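Local coordinates for phosphotriesterase homology protein (Escherichia coli, PDB 1BF6), which is a zinc-dependent esterase of the phosphotriesterase family that hydrolyses phosphorylated glyceryl acetates and also acts on aromatic acetates and propionates, at residues N75-F87 and L117-E129. Residues are numbered along the deposited sequence; the frame is centred on the assembly and turned at random.
Sequences NVVACTGYYQDAF and LKAGIIAEIGTSE. With ZN (zinc ion), chain C; ZN (zinc ion), chain D.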
loop_
_atom_site.group_PDB
_atom_site.type_symbol
_atom_site.label_atom_id
_atom_site.label_comp_id
_atom_site.label_asym_id
_atom_site.label_seq_id
_atom_site.Cartn_x
_atom_site.Cartn_y
_atom_site.Cartn_z
ATOM N N ASN A 75 -1.711 14.757 3.667
ATOM C CA ASN A 75 -1.685 14.576 2.218
ATOM C C ASN A 75 -2.000 13.127 1.873
ATOM O O ASN A 75 -1.367 12.201 2.378
ATOM C CB ASN A 75 -0.328 14.967 1.626
ATOM C CG ASN A 75 -0.309 14.846 0.106
ATOM O OD1 ASN A 75 0.471 14.077 -0.464
ATOM N ND2 ASN A 75 -1.183 15.603 -0.555
ATOM N N VAL A 76 -2.977 12.933 0.998
ATOM C CA VAL A 76 -3.364 11.587 0.606
ATOM C C VAL A 76 -3.083 11.324 -0.877
ATOM O O VAL A 76 -3.548 12.069 -1.742
ATOM C CB VAL A 76 -4.864 11.344 0.865
ATOM C CG1 VAL A 76 -5.255 9.956 0.387
ATOM C CG2 VAL A 76 -5.180 11.505 2.357
ATOM N N VAL A 77 -2.309 10.280 -1.152
ATOM C CA VAL A 77 -2.014 9.901 -2.525
ATOM C C VAL A 77 -2.977 8.777 -2.903
ATOM O O VAL A 77 -2.914 7.687 -2.336
ATOM C CB VAL A 77 -0.561 9.400 -2.698
ATOM C CG1 VAL A 77 -0.331 8.933 -4.145
ATOM C CG2 VAL A 77 0.428 10.517 -2.318
ATOM N N ALA A 78 -3.886 9.075 -3.832
ATOM C CA ALA A 78 -4.873 8.113 -4.323
ATOM C C ALA A 78 -4.285 7.137 -5.356
ATOM O O ALA A 78 -3.226 7.395 -5.931
ATOM C CB ALA A 78 -6.069 8.864 -4.907
ATOM N N CYS A 79 -4.962 6.010 -5.581
ATOM C CA CYS A 79 -4.473 5.016 -6.543
ATOM C C CYS A 79 -5.468 4.644 -7.648
ATOM O O CYS A 79 -6.633 5.064 -7.638
ATOM C CB CYS A 79 -4.061 3.734 -5.818
ATOM S SG CYS A 79 -5.452 2.744 -5.157
ATOM N N THR A 80 -4.971 3.881 -8.616
ATOM C CA THR A 80 -5.784 3.372 -9.728
ATOM C C THR A 80 -5.347 1.937 -10.002
ATOM O O THR A 80 -4.159 1.607 -9.894
ATOM C CB THR A 80 -5.635 4.211 -11.047
ATOM O OG1 THR A 80 -6.451 3.612 -12.067
ATOM C CG2 THR A 80 -4.188 4.243 -11.538
ATOM N N GLY A 81 -6.306 1.065 -10.318
ATOM C CA GLY A 81 -5.959 -0.315 -10.617
ATOM C C GLY A 81 -7.092 -1.294 -10.376
ATOM O O GLY A 81 -8.255 -0.898 -10.290
ATOM N N TYR A 82 -6.749 -2.574 -10.346
ATOM C CA TYR A 82 -7.704 -3.648 -10.075
ATOM C C TYR A 82 -7.082 -4.529 -8.992
ATOM O O TYR A 82 -5.873 -4.791 -8.999
ATOM C CB TYR A 82 -8.051 -4.433 -11.347
ATOM C CG TYR A 82 -9.058 -3.703 -12.222
ATOM C CD1 TYR A 82 -8.639 -2.780 -13.188
ATOM C CD2 TYR A 82 -10.435 -3.906 -12.056
ATOM C CE1 TYR A 82 -9.562 -2.075 -13.958
ATOM C CE2 TYR A 82 -11.370 -3.209 -12.825
ATOM C CZ TYR A 82 -10.928 -2.291 -13.773
ATOM O OH TYR A 82 -11.847 -1.560 -14.496
ATOM N N TYR A 83 -7.927 -4.985 -8.070
ATOM C CA TYR A 83 -7.515 -5.757 -6.897
ATOM C C TYR A 83 -6.949 -7.170 -7.071
ATOM O O TYR A 83 -5.740 -7.345 -7.144
ATOM C CB TYR A 83 -8.664 -5.719 -5.892
ATOM C CG TYR A 83 -8.320 -6.148 -4.481
ATOM C CD1 TYR A 83 -7.022 -6.052 -3.989
ATOM C CD2 TYR A 83 -9.312 -6.659 -3.644
ATOM C CE1 TYR A 83 -6.720 -6.461 -2.696
ATOM C CE2 TYR A 83 -9.028 -7.063 -2.357
ATOM C CZ TYR A 83 -7.732 -6.969 -1.887
ATOM O OH TYR A 83 -7.464 -7.421 -0.618
ATOM N N GLN A 84 -7.799 -8.189 -6.993
ATOM C CA GLN A 84 -7.370 -9.573 -7.174
ATOM C C GLN A 84 -8.533 -10.361 -7.770
ATOM O O GLN A 84 -9.670 -9.874 -7.806
ATOM C CB GLN A 84 -6.873 -10.214 -5.875
ATOM C CG GLN A 84 -7.824 -10.116 -4.720
ATOM C CD GLN A 84 -7.339 -10.899 -3.530
ATOM O OE1 GLN A 84 -7.094 -12.099 -3.623
ATOM N NE2 GLN A 84 -7.196 -10.224 -2.396
ATOM N N ASP A 85 -8.226 -11.562 -8.234
ATOM C CA ASP A 85 -9.196 -12.420 -8.909
ATOM C C ASP A 85 -10.603 -12.497 -8.329
ATOM O O ASP A 85 -11.579 -12.166 -9.013
ATOM C CB ASP A 85 -8.633 -13.817 -9.110
ATOM C CG ASP A 85 -9.306 -14.531 -10.251
ATOM O OD1 ASP A 85 -8.911 -14.295 -11.417
ATOM O OD2 ASP A 85 -10.273 -15.276 -9.995
ATOM N N ALA A 86 -10.696 -12.854 -7.052
ATOM C CA ALA A 86 -11.989 -12.988 -6.389
ATOM C C ALA A 86 -12.824 -11.713 -6.307
ATOM O O ALA A 86 -14.048 -11.785 -6.207
ATOM C CB ALA A 86 -11.795 -13.594 -5.005
ATOM N N PHE A 87 -12.175 -10.548 -6.392
ATOM C CA PHE A 87 -12.871 -9.266 -6.302
ATOM C C PHE A 87 -13.049 -8.504 -7.622
ATOM O O PHE A 87 -13.657 -7.430 -7.636
ATOM C CB PHE A 87 -12.165 -8.348 -5.290
ATOM C CG PHE A 87 -12.130 -8.890 -3.883
ATOM C CD1 PHE A 87 -11.314 -9.967 -3.552
ATOM C CD2 PHE A 87 -12.909 -8.313 -2.889
ATOM C CE1 PHE A 87 -11.275 -10.466 -2.248
ATOM C CE2 PHE A 87 -12.880 -8.805 -1.576
ATOM C CZ PHE A 87 -12.062 -9.879 -1.261
ATOM N N LEU A 117 -9.257 15.346 -8.034
ATOM C CA LEU A 117 -8.177 14.493 -7.530
ATOM C C LEU A 117 -7.751 13.477 -8.599
ATOM O O LEU A 117 -8.596 12.939 -9.318
ATOM C CB LEU A 117 -8.626 13.757 -6.244
ATOM C CG LEU A 117 -7.611 12.865 -5.505
ATOM C CD1 LEU A 117 -6.376 13.690 -5.114
ATOM C CD2 LEU A 117 -8.233 12.235 -4.263
ATOM N N LYS A 118 -6.444 13.225 -8.702
ATOM C CA LYS A 118 -5.905 12.272 -9.670
ATOM C C LYS A 118 -5.171 11.161 -8.954
ATOM O O LYS A 118 -4.630 11.375 -7.867
ATOM C CB LYS A 118 -4.911 12.964 -10.621
ATOM C CG LYS A 118 -5.519 14.041 -11.504
ATOM C CD LYS A 118 -4.443 14.817 -12.237
ATOM C CE LYS A 118 -5.045 15.953 -13.057
ATOM N NZ LYS A 118 -5.783 16.912 -12.189
ATOM N N ALA A 119 -5.132 9.978 -9.567
ATOM C CA ALA A 119 -4.402 8.858 -8.992
ATOM C C ALA A 119 -2.897 9.139 -9.131
ATOM O O ALA A 119 -2.425 9.568 -10.199
ATOM C CB ALA A 119 -4.763 7.554 -9.702
ATOM N N GLY A 120 -2.159 8.944 -8.039
ATOM C CA GLY A 120 -0.727 9.165 -8.058
ATOM C C GLY A 120 0.093 7.893 -8.107
ATOM O O GLY A 120 1.322 7.960 -8.195
ATOM N N ILE A 121 -0.564 6.730 -8.076
ATOM C CA ILE A 121 0.124 5.440 -8.098
ATOM C C ILE A 121 -0.833 4.373 -8.654
ATOM O O ILE A 121 -2.050 4.547 -8.588
ATOM C CB ILE A 121 0.601 5.044 -6.637
ATOM C CG1 ILE A 121 1.567 3.862 -6.660
ATOM C CG2 ILE A 121 -0.603 4.719 -5.746
ATOM C CD1 ILE A 121 2.318 3.661 -5.335
ATOM N N ILE A 122 -0.274 3.345 -9.284
ATOM C CA ILE A 122 -1.051 2.224 -9.844
ATOM C C ILE A 122 -0.995 1.229 -8.704
ATOM O O ILE A 122 0.038 0.597 -8.451
ATOM C CB ILE A 122 -0.381 1.633 -11.097
ATOM C CG1 ILE A 122 -0.342 2.683 -12.216
ATOM C CG2 ILE A 122 -1.092 0.339 -11.517
ATOM C CD1 ILE A 122 0.754 2.442 -13.207
ATOM N N ALA A 123 -2.133 1.021 -8.057
ATOM C CA ALA A 123 -2.089 0.178 -6.855
ATOM C C ALA A 123 -3.495 -0.218 -6.388
ATOM O O ALA A 123 -4.406 0.413 -6.873
ATOM C CB ALA A 123 -1.540 1.074 -5.721
ATOM N N GLU A 124 -3.809 -0.945 -5.314
ATOM C CA GLU A 124 -3.080 -2.077 -4.948
ATOM C C GLU A 124 -3.328 -3.228 -5.930
ATOM O O GLU A 124 -4.509 -3.585 -6.024
ATOM C CB GLU A 124 -3.033 -2.636 -3.501
ATOM C CG GLU A 124 -4.427 -3.032 -2.969
ATOM C CD GLU A 124 -4.185 -3.571 -1.506
ATOM O OE1 GLU A 124 -3.457 -4.500 -1.697
ATOM O OE2 GLU A 124 -4.905 -2.835 -0.868
ATOM N N ILE A 125 -2.361 -3.576 -6.771
ATOM C CA ILE A 125 -2.607 -4.634 -7.730
ATOM C C ILE A 125 -2.140 -5.948 -7.151
ATOM O O ILE A 125 -0.965 -6.130 -6.830
ATOM C CB ILE A 125 -2.038 -4.285 -9.139
ATOM C CG1 ILE A 125 -0.525 -4.160 -9.119
ATOM C CG2 ILE A 125 -2.625 -2.931 -9.612
ATOM C CD1 ILE A 125 0.074 -3.993 -10.521
ATOM N N GLY A 126 -3.097 -6.847 -6.944
ATOM C CA GLY A 126 -2.757 -8.109 -6.330
ATOM C C GLY A 126 -2.872 -9.411 -7.084
ATOM O O GLY A 126 -3.385 -9.495 -8.207
ATOM N N THR A 127 -2.310 -10.429 -6.454
ATOM C CA THR A 127 -2.348 -11.780 -6.963
ATOM C C THR A 127 -2.950 -12.647 -5.854
ATOM O O THR A 127 -3.004 -12.235 -4.682
ATOM C CB THR A 127 -0.950 -12.289 -7.373
ATOM O OG1 THR A 127 -0.018 -12.049 -6.312
ATOM C CG2 THR A 127 -0.471 -11.585 -8.656
ATOM N N SER A 128 -3.436 -13.824 -6.229
ATOM C CA SER A 128 -4.061 -14.737 -5.278
ATOM C C SER A 128 -3.030 -15.507 -4.458
ATOM O O SER A 128 -1.828 -15.432 -4.723
ATOM C CB SER A 128 -4.997 -15.704 -6.022
ATOM O OG SER A 128 -6.108 -15.007 -6.555
ATOM N N GLU A 129 -3.499 -16.247 -3.457
ATOM C CA GLU A 129 -2.599 -17.023 -2.619
ATOM C C GLU A 129 -1.935 -18.186 -3.354
ATOM O O GLU A 129 -2.603 -19.136 -3.776
ATOM C CB GLU A 129 -3.334 -17.532 -1.375
ATOM C CG GLU A 129 -2.441 -18.315 -0.412
ATOM C CD GLU A 129 -3.111 -18.616 0.934
ATOM O OE1 GLU A 129 -4.277 -18.202 1.162
ATOM O OE2 GLU A 129 -2.449 -19.251 1.778
HETATM ZN ZN ZN C . -4.642 -2.891 1.495
HETATM ZN ZN ZN D . -3.563 -5.746 0.113
HETATM O O HOH W 1 -3.187 11.141 -5.620
HETATM O O HOH W 2 -8.467 -13.537 -5.345
#
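Thr80 and Ile122 form a parallel bridge where the two strands come together, and main-chain bonds tie the two segments together. Thr80 N donates to Ile121 O (3.0 Å), and Ala123 N returns to Thr80 O. Gly120 N reaches Ala78 O at 2.8 Å; farther on, Gly126 N meets Tyr83 O. Water extends the seam at both ends: one molecule links Ala78 N with Lys118 O, another joins Gln84 OE1, Ala86 N and Ser128 OG, the last also hydrogen-bonded to Glu136 OE2 on helix 134-150.

Apolar contacts fill in between. Cys79 CB touches Ile121 CG2 (3.6 Å) and Ala123 CB, while Ala119 CB lies against Thr80 CB. Val77 CG1 rests on Gly120 CA (3.9 Å), a close fit that the absence of a CB allows.

The metal ligand is Glu124, preceded by a cis peptide. Its chain is extended beyond CG (chi2 180°), and the carboxylate bridges the two zinc ions: OE2 binds the zinc ion of chain C at 2.4 Å, OE1 that of chain D at 2.2 Å. Tyr83 runs alongside, pointing the same way, its ring turned 63° from the carboxylate plane; CE1 comes within 3.9 Å of Glu124 OE1, Gln84 CG covers one ring face, and CE2 lies over the face of Phe87. Cutting Tyr83 back to an alanine is likely to strip Glu124 CG and OE1 of this flank and uncover that face of Phe87, opening a gap beside the carboxylate.

His11, His13 and Asp242 complete the site of the chain C zinc, His157 and His185 that of the chain D zinc. In this TIM-barrel fold the contact joins strand 75-80, bonded on to strand 47-52, to strand 122-126, beside strand 154-157; the N-to-C directions of the short segments 75-80 and 122-126 are 68° apart. Helix 62-72 packs on Ala78 and Leu117, and helix 134-150 covers Ile125.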